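PDB 1UZB: 1-pyrroline-5-carboxylate dehydrogenase from Thermus thermophilus, which probably catalyses the NAD-dependent oxidation of glutamate semialdehyde, the open form of 1-pyrroline-5-carboxylate, to glutamate in proline breakdown. Local coordinates for residues 68-80 with 236-250. Residues are numbered along the deposited sequence; the frame is centred on the assembly and turned at random.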
ATOM      1  N   THR A  68     -50.074   2.121 -16.927  1.00 11.13           N
ATOM      2  CA  THR A  68     -49.573   2.567 -15.639  1.00 11.16           C
ATOM      3  C   THR A  68     -50.348   3.796 -15.207  1.00 11.04           C
ATOM      4  O   THR A  68     -51.061   4.411 -16.006  1.00 11.29           O
ATOM      5  CB  THR A  68     -48.082   2.960 -15.691  1.00 11.36           C
ATOM      6  OG1 THR A  68     -47.932   4.164 -16.455  1.00 11.50           O
ATOM      7  CG2 THR A  68     -47.252   1.849 -16.318  1.00 12.85           C
ATOM      8  N   ALA A  69     -50.215   4.143 -13.934  1.00 10.59           N
ATOM      9  CA  ALA A  69     -50.869   5.332 -13.417  1.00 10.40           C
ATOM     10  C   ALA A  69     -50.151   6.503 -14.082  1.00 10.67           C
ATOM     11  O   ALA A  69     -49.080   6.329 -14.669  1.00 11.16           O
ATOM     12  CB  ALA A  69     -50.715   5.401 -11.904  1.00 10.39           C
ATOM     13  N   LYS A  70     -50.741   7.688 -13.997  1.00 11.30           N
ATOM     14  CA  LYS A  70     -50.154   8.875 -14.602  1.00 12.34           C
ATOM     15  C   LYS A  70     -49.982   9.941 -13.533  1.00 13.07           C
ATOM     16  O   LYS A  70     -50.959  10.392 -12.935  1.00 13.49           O
ATOM     17  CB  LYS A  70     -51.059   9.395 -15.720  1.00 14.32           C
ATOM     18  CG  LYS A  70     -50.519  10.617 -16.440  1.00 16.24           C
ATOM     19  CD  LYS A  70     -51.501  11.111 -17.486  1.00 20.06           C
ATOM     20  CE  LYS A  70     -51.011  12.385 -18.149  1.00 21.75           C
ATOM     21  NZ  LYS A  70     -52.000  12.899 -19.138  1.00 24.82           N
ATOM     22  N   ALA A  71     -48.738  10.337 -13.292  1.00 11.30           N
ATOM     23  CA  ALA A  71     -48.444  11.338 -12.281  1.00 12.05           C
ATOM     24  C   ALA A  71     -48.619  12.757 -12.794  1.00 13.71           C
ATOM     25  O   ALA A  71     -48.351  13.051 -13.962  1.00 15.58           O
ATOM     26  CB  ALA A  71     -47.021  11.152 -11.761  1.00 13.41           C
ATOM     27  N   GLY A  72     -49.082  13.624 -11.901  1.00 12.92           N
ATOM     28  CA  GLY A  72     -49.272  15.026 -12.219  1.00 13.44           C
ATOM     29  C   GLY A  72     -48.456  15.808 -11.209  1.00 12.77           C
ATOM     30  O   GLY A  72     -47.666  15.221 -10.470  1.00 12.96           O
ATOM     31  N   LYS A  73     -48.642  17.123 -11.160  1.00 13.01           N
ATOM     32  CA  LYS A  73     -47.899  17.951 -10.218  1.00 13.13           C
ATOM     33  C   LYS A  73     -48.146  17.543  -8.766  1.00 13.09           C
ATOM     34  O   LYS A  73     -47.222  17.529  -7.955  1.00 12.11           O
ATOM     35  CB  LYS A  73     -48.260  19.427 -10.412  1.00 14.77           C
ATOM     36  CG  LYS A  73     -47.830  19.990 -11.755  1.00 16.55           C
ATOM     37  CD  LYS A  73     -48.189  21.460 -11.877  1.00 19.47           C
ATOM     38  CE  LYS A  73     -47.697  22.045 -13.189  1.00 22.22           C
ATOM     39  NZ  LYS A  73     -48.052  23.485 -13.311  1.00 24.61           N
ATOM     40  N   ALA A  74     -49.392  17.211  -8.439  1.00 11.90           N
ATOM     41  CA  ALA A  74     -49.735  16.807  -7.079  1.00 11.88           C
ATOM     42  C   ALA A  74     -48.933  15.583  -6.643  1.00 11.00           C
ATOM     43  O   ALA A  74     -48.364  15.559  -5.551  1.00 12.28           O
ATOM     44  CB  ALA A  74     -51.229  16.514  -6.981  1.00 13.59           C
ATOM     45  N   GLU A  75     -48.895  14.564  -7.495  1.00 11.63           N
ATOM     46  CA  GLU A  75     -48.153  13.350  -7.173  1.00 10.36           C
ATOM     47  C   GLU A  75     -46.655  13.629  -7.083  1.00 10.13           C
ATOM     48  O   GLU A  75     -45.953  13.021  -6.275  1.00  9.26           O
ATOM     49  CB  GLU A  75     -48.435  12.259  -8.212  1.00 10.90           C
ATOM     50  CG  GLU A  75     -49.863  11.714  -8.169  1.00 13.76           C
ATOM     51  CD  GLU A  75     -50.880  12.642  -8.816  1.00 14.47           C
ATOM     52  OE1 GLU A  75     -52.094  12.440  -8.590  1.00 17.88           O
ATOM     53  OE2 GLU A  75     -50.475  13.562  -9.557  1.00 15.95           O
ATOM     54  N   ALA A  76     -46.170  14.556  -7.904  1.00  8.88           N
ATOM     55  CA  ALA A  76     -44.755  14.917  -7.893  1.00  9.98           C
ATOM     56  C   ALA A  76     -44.417  15.594  -6.570  1.00 10.17           C
ATOM     57  O   ALA A  76     -43.375  15.327  -5.975  1.00 10.76           O
ATOM     58  CB  ALA A  76     -44.438  15.847  -9.061  1.00 10.47           C
ATOM     59  N   GLU A  77     -45.304  16.468  -6.106  1.00 10.72           N
ATOM     60  CA  GLU A  77     -45.083  17.167  -4.845  1.00 10.22           C
ATOM     61  C   GLU A  77     -45.091  16.165  -3.693  1.00 10.21           C
ATOM     62  O   GLU A  77     -44.286  16.263  -2.767  1.00 11.43           O
ATOM     63  CB  GLU A  77     -46.167  18.225  -4.627  1.00 11.73           C
ATOM     64  CG  GLU A  77     -45.925  19.160  -3.445  1.00 13.63           C
ATOM     65  CD  GLU A  77     -44.625  19.937  -3.560  1.00 15.07           C
ATOM     66  OE1 GLU A  77     -44.283  20.368  -4.680  1.00 15.98           O
ATOM     67  OE2 GLU A  77     -43.950  20.128  -2.526  1.00 18.19           O
ATOM     68  N   ALA A  78     -46.003  15.200  -3.755  1.00  9.71           N
ATOM     69  CA  ALA A  78     -46.099  14.178  -2.718  1.00  9.59           C
ATOM     70  C   ALA A  78     -44.825  13.341  -2.684  1.00  9.57           C
ATOM     71  O   ALA A  78     -44.325  12.996  -1.616  1.00  9.84           O
ATOM     72  CB  ALA A  78     -47.303  13.279  -2.972  1.00 10.90           C
ATOM     73  N   ALA A  79     -44.309  13.012  -3.862  1.00  9.46           N
ATOM     74  CA  ALA A  79     -43.091  12.222  -3.956  1.00  8.34           C
ATOM     75  C   ALA A  79     -41.908  13.014  -3.410  1.00  7.93           C
ATOM     76  O   ALA A  79     -41.046  12.460  -2.728  1.00  8.26           O
ATOM     77  CB  ALA A  79     -42.838  11.825  -5.403  1.00  9.29           C
ATOM     78  N   LEU A  80     -41.871  14.310  -3.699  1.00  8.32           N
ATOM     79  CA  LEU A  80     -40.775  15.143  -3.219  1.00  8.90           C
ATOM     80  C   LEU A  80     -40.818  15.241  -1.698  1.00 10.34           C
ATOM     81  O   LEU A  80     -39.781  15.202  -1.039  1.00 10.05           O
ATOM     82  CB  LEU A  80     -40.846  16.535  -3.855  1.00 10.13           C
ATOM     83  CG  LEU A  80     -39.665  17.484  -3.621  1.00 10.49           C
ATOM     84  CD1 LEU A  80     -38.357  16.804  -4.000  1.00 11.39           C
ATOM     85  CD2 LEU A  80     -39.870  18.749  -4.445  1.00 11.67           C
ATOM     86  N   LEU A 236     -42.499   7.768 -10.821  1.00  6.67           N
ATOM     87  CA  LEU A 236     -43.503   8.680 -11.358  1.00  7.71           C
ATOM     88  C   LEU A 236     -43.668   8.724 -12.872  1.00  9.01           C
ATOM     89  O   LEU A 236     -43.253   9.686 -13.526  1.00  9.21           O
ATOM     90  CB  LEU A 236     -43.240  10.108 -10.866  1.00  9.24           C
ATOM     91  CG  LEU A 236     -43.352  10.412  -9.370  1.00 10.20           C
ATOM     92  CD1 LEU A 236     -43.222  11.914  -9.149  1.00 12.46           C
ATOM     93  CD2 LEU A 236     -44.691   9.923  -8.837  1.00 11.88           C
ATOM     94  N   PRO A 237     -44.264   7.677 -13.456  1.00  9.02           N
ATOM     95  CA  PRO A 237     -44.460   7.687 -14.909  1.00  9.72           C
ATOM     96  C   PRO A 237     -45.409   8.839 -15.247  1.00 11.37           C
ATOM     97  O   PRO A 237     -46.325   9.139 -14.475  1.00 11.08           O
ATOM     98  CB  PRO A 237     -45.076   6.315 -15.187  1.00  9.54           C
ATOM     99  CG  PRO A 237     -45.757   5.962 -13.879  1.00  9.26           C
ATOM    100  CD  PRO A 237     -44.746   6.420 -12.860  1.00  9.20           C
ATOM    101  N   GLY A 238     -45.179   9.492 -16.383  1.00 11.90           N
ATOM    102  CA  GLY A 238     -46.025  10.603 -16.781  1.00 14.39           C
ATOM    103  C   GLY A 238     -45.992  10.877 -18.272  1.00 14.77           C
ATOM    104  O   GLY A 238     -45.117  10.389 -18.985  1.00 15.71           O
ATOM    105  N   VAL A 239     -46.955  11.662 -18.743  1.00 15.27           N
ATOM    106  CA  VAL A 239     -47.045  12.007 -20.155  1.00 17.15           C
ATOM    107  C   VAL A 239     -46.691  13.473 -20.365  1.00 16.73           C
ATOM    108  O   VAL A 239     -47.176  14.346 -19.651  1.00 17.49           O
ATOM    109  CB  VAL A 239     -48.470  11.765 -20.698  1.00 17.81           C
ATOM    110  CG1 VAL A 239     -48.562  12.213 -22.151  1.00 18.93           C
ATOM    111  CG2 VAL A 239     -48.829  10.295 -20.570  1.00 18.93           C
ATOM    112  N   GLY A 240     -45.837  13.739 -21.347  1.00 17.17           N
ATOM    113  CA  GLY A 240     -45.456  15.110 -21.624  1.00 17.37           C
ATOM    114  C   GLY A 240     -44.418  15.665 -20.669  1.00 17.90           C
ATOM    115  O   GLY A 240     -43.811  14.927 -19.895  1.00 17.72           O
ATOM    116  N   GLU A 241     -44.233  16.979 -20.715  1.00 18.94           N
ATOM    117  CA  GLU A 241     -43.247  17.656 -19.879  1.00 20.28           C
ATOM    118  C   GLU A 241     -43.718  18.055 -18.480  1.00 19.16           C
ATOM    119  O   GLU A 241     -42.912  18.501 -17.666  1.00 18.87           O
ATOM    120  CB  GLU A 241     -42.744  18.912 -20.597  1.00 23.29           C
ATOM    121  CG  GLU A 241     -42.199  18.668 -21.993  1.00 27.43           C
ATOM    122  CD  GLU A 241     -41.722  19.944 -22.661  1.00 29.73           C
ATOM    123  OE1 GLU A 241     -42.533  20.883 -22.800  1.00 31.78           O
ATOM    124  OE2 GLU A 241     -40.536  20.009 -23.046  1.00 32.50           O
ATOM    125  N   GLU A 242     -45.006  17.896 -18.193  1.00 18.72           N
ATOM    126  CA  GLU A 242     -45.542  18.287 -16.889  1.00 18.53           C
ATOM    127  C   GLU A 242     -44.708  17.887 -15.673  1.00 17.35           C
ATOM    128  O   GLU A 242     -44.189  18.749 -14.965  1.00 17.21           O
ATOM    129  CB  GLU A 242     -46.968  17.755 -16.705  1.00 19.61           C
ATOM    130  CG  GLU A 242     -47.607  18.214 -15.395  1.00 21.84           C
ATOM    131  CD  GLU A 242     -49.021  17.698 -15.196  1.00 23.52           C
ATOM    132  OE1 GLU A 242     -49.635  18.046 -14.166  1.00 26.02           O
ATOM    133  OE2 GLU A 242     -49.519  16.947 -16.062  1.00 25.49           O
ATOM    134  N   VAL A 243     -44.589  16.586 -15.424  1.00 16.43           N
ATOM    135  CA  VAL A 243     -43.832  16.103 -14.272  1.00 15.73           C
ATOM    136  C   VAL A 243     -42.370  16.543 -14.283  1.00 14.75           C
ATOM    137  O   VAL A 243     -41.869  17.074 -13.292  1.00 12.62           O
ATOM    138  CB  VAL A 243     -43.875  14.562 -14.176  1.00 16.06           C
ATOM    139  CG1 VAL A 243     -43.026  14.095 -12.999  1.00 17.94           C
ATOM    140  CG2 VAL A 243     -45.311  14.089 -14.008  1.00 17.51           C
ATOM    141  N   GLY A 244     -41.692  16.321 -15.402  1.00 13.40           N
ATOM    142  CA  GLY A 244     -40.291  16.691 -15.506  1.00 13.49           C
ATOM    143  C   GLY A 244     -40.019  18.169 -15.309  1.00 12.13           C
ATOM    144  O   GLY A 244     -39.094  18.549 -14.588  1.00 12.05           O
ATOM    145  N   ALA A 245     -40.819  19.011 -15.953  1.00 11.94           N
ATOM    146  CA  ALA A 245     -40.647  20.452 -15.839  1.00 11.77           C
ATOM    147  C   ALA A 245     -40.865  20.912 -14.402  1.00 12.17           C
ATOM    148  O   ALA A 245     -40.084  21.694 -13.863  1.00 12.30           O
ATOM    149  CB  ALA A 245     -41.619  21.169 -16.768  1.00 12.40           C
ATOM    150  N   TYR A 246     -41.930  20.416 -13.785  1.00 10.74           N
ATOM    151  CA  TYR A 246     -42.261  20.781 -12.415  1.00 11.32           C
ATOM    152  C   TYR A 246     -41.114  20.484 -11.447  1.00  9.73           C
ATOM    153  O   TYR A 246     -40.785  21.306 -10.591  1.00  9.94           O
ATOM    154  CB  TYR A 246     -43.519  20.031 -11.969  1.00 12.06           C
ATOM    155  CG  TYR A 246     -44.002  20.397 -10.586  1.00 11.54           C
ATOM    156  CD1 TYR A 246     -44.639  21.615 -10.347  1.00 12.57           C
ATOM    157  CD2 TYR A 246     -43.820  19.526  -9.514  1.00 12.43           C
ATOM    158  CE1 TYR A 246     -45.085  21.955  -9.072  1.00 14.74           C
ATOM    159  CE2 TYR A 246     -44.260  19.857  -8.234  1.00 13.48           C
ATOM    160  CZ  TYR A 246     -44.893  21.073  -8.020  1.00 14.28           C
ATOM    161  OH  TYR A 246     -45.343  21.403  -6.761  1.00 16.55           O
ATOM    162  N   LEU A 247     -40.504  19.311 -11.582  1.00  9.02           N
ATOM    163  CA  LEU A 247     -39.411  18.927 -10.698  1.00  8.39           C
ATOM    164  C   LEU A 247     -38.089  19.620 -11.013  1.00  8.49           C
ATOM    165  O   LEU A 247     -37.395  20.084 -10.108  1.00  8.11           O
ATOM    166  CB  LEU A 247     -39.232  17.407 -10.728  1.00  8.86           C
ATOM    167  CG  LEU A 247     -40.389  16.656 -10.064  1.00  8.98           C
ATOM    168  CD1 LEU A 247     -40.233  15.160 -10.285  1.00 10.26           C
ATOM    169  CD2 LEU A 247     -40.416  16.988  -8.580  1.00 10.06           C
ATOM    170  N   VAL A 248     -37.741  19.693 -12.291  1.00  7.36           N
ATOM    171  CA  VAL A 248     -36.500  20.339 -12.693  1.00  7.07           C
ATOM    172  C   VAL A 248     -36.433  21.795 -12.225  1.00  8.22           C
ATOM    173  O   VAL A 248     -35.378  22.266 -11.800  1.00  9.14           O
ATOM    174  CB  VAL A 248     -36.323  20.285 -14.230  1.00  8.62           C
ATOM    175  CG1 VAL A 248     -35.216  21.231 -14.670  1.00  9.48           C
ATOM    176  CG2 VAL A 248     -36.000  18.855 -14.660  1.00  9.72           C
ATOM    177  N   GLU A 249     -37.562  22.496 -12.291  1.00  9.46           N
ATOM    178  CA  GLU A 249     -37.625  23.905 -11.900  1.00 10.52           C
ATOM    179  C   GLU A 249     -38.004  24.140 -10.436  1.00  9.44           C
ATOM    180  O   GLU A 249     -38.024  25.279  -9.968  1.00 10.77           O
ATOM    181  CB  GLU A 249     -38.625  24.643 -12.796  1.00 13.59           C
ATOM    182  CG  GLU A 249     -38.332  24.532 -14.285  1.00 17.59           C
ATOM    183  CD  GLU A 249     -39.389  25.205 -15.143  1.00 20.84           C
ATOM    184  OE1 GLU A 249     -40.582  24.857 -15.003  1.00 23.96           O
ATOM    185  OE2 GLU A 249     -39.028  26.076 -15.962  1.00 24.28           O
ATOM    186  N   HIS A 250     -38.288  23.064  -9.715  1.00  8.26           N
ATOM    187  CA  HIS A 250     -38.699  23.152  -8.318  1.00  8.25           C
ATOM    188  C   HIS A 250     -37.598  23.694  -7.406  1.00  8.87           C
ATOM    189  O   HIS A 250     -36.436  23.299  -7.511  1.00  8.19           O
ATOM    190  CB  HIS A 250     -39.140  21.768  -7.838  1.00  8.57           C
ATOM    191  CG  HIS A 250     -40.071  21.793  -6.667  1.00  7.94           C
ATOM    192  ND1 HIS A 250     -39.694  22.244  -5.419  1.00  7.42           N
ATOM    193  CD2 HIS A 250     -41.363  21.403  -6.552  1.00  9.70           C
ATOM    194  CE1 HIS A 250     -40.713  22.130  -4.587  1.00  9.24           C
ATOM    195  NE2 HIS A 250     -41.737  21.622  -5.248  1.00 10.10           N
TER
HETATM  196  O   HOH W   1     -48.098  13.600 -16.725  1.00 18.36           O
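Glu77 OE1 accepts two hydrogen bonds, from Tyr246 OH (2.6 Å) and from His250 NE2 (2.9 Å). The imidazole N-H points at the syn lone pair with ring and carboxylate planes 27° apart, whereas the phenol arrives on the anti side, somewhat out of the carboxylate plane, its ring turned 87° from it. A bend at chi2 (59°) swings this carboxylate toward both donors. Each ring is covered on one face: Leu80 CD2 sits 3.4 Å from the His250 ring centroid, and Lys73 CB 4.2 Å from that of Tyr246, both CH-pi contacts. Leu236 CD1 packs against Ala79 CB at 3.8 Å, while Ala76 CB meets Tyr246 and Leu247. Lys73 N gives Glu242 OE1 a long, bent hydrogen bond (3.3 Å) from above the carboxylate plane; Ala71 N hydrogen-bonds to Pro237 O at 2.9 Å. Further out, Arg252 N donates to His250 ND1, so both ring nitrogens are engaged and rotation is held. With an alanine for Glu77, phenol and imidazole would probably both lose their shared acceptor. OE1 thus joins helix 73-90 to Tyr246 in helix 242-248 and to His250 just beyond. Two donors on one oxygen would tend to favour a charged carboxylate, opposite an imidazole probably neutral.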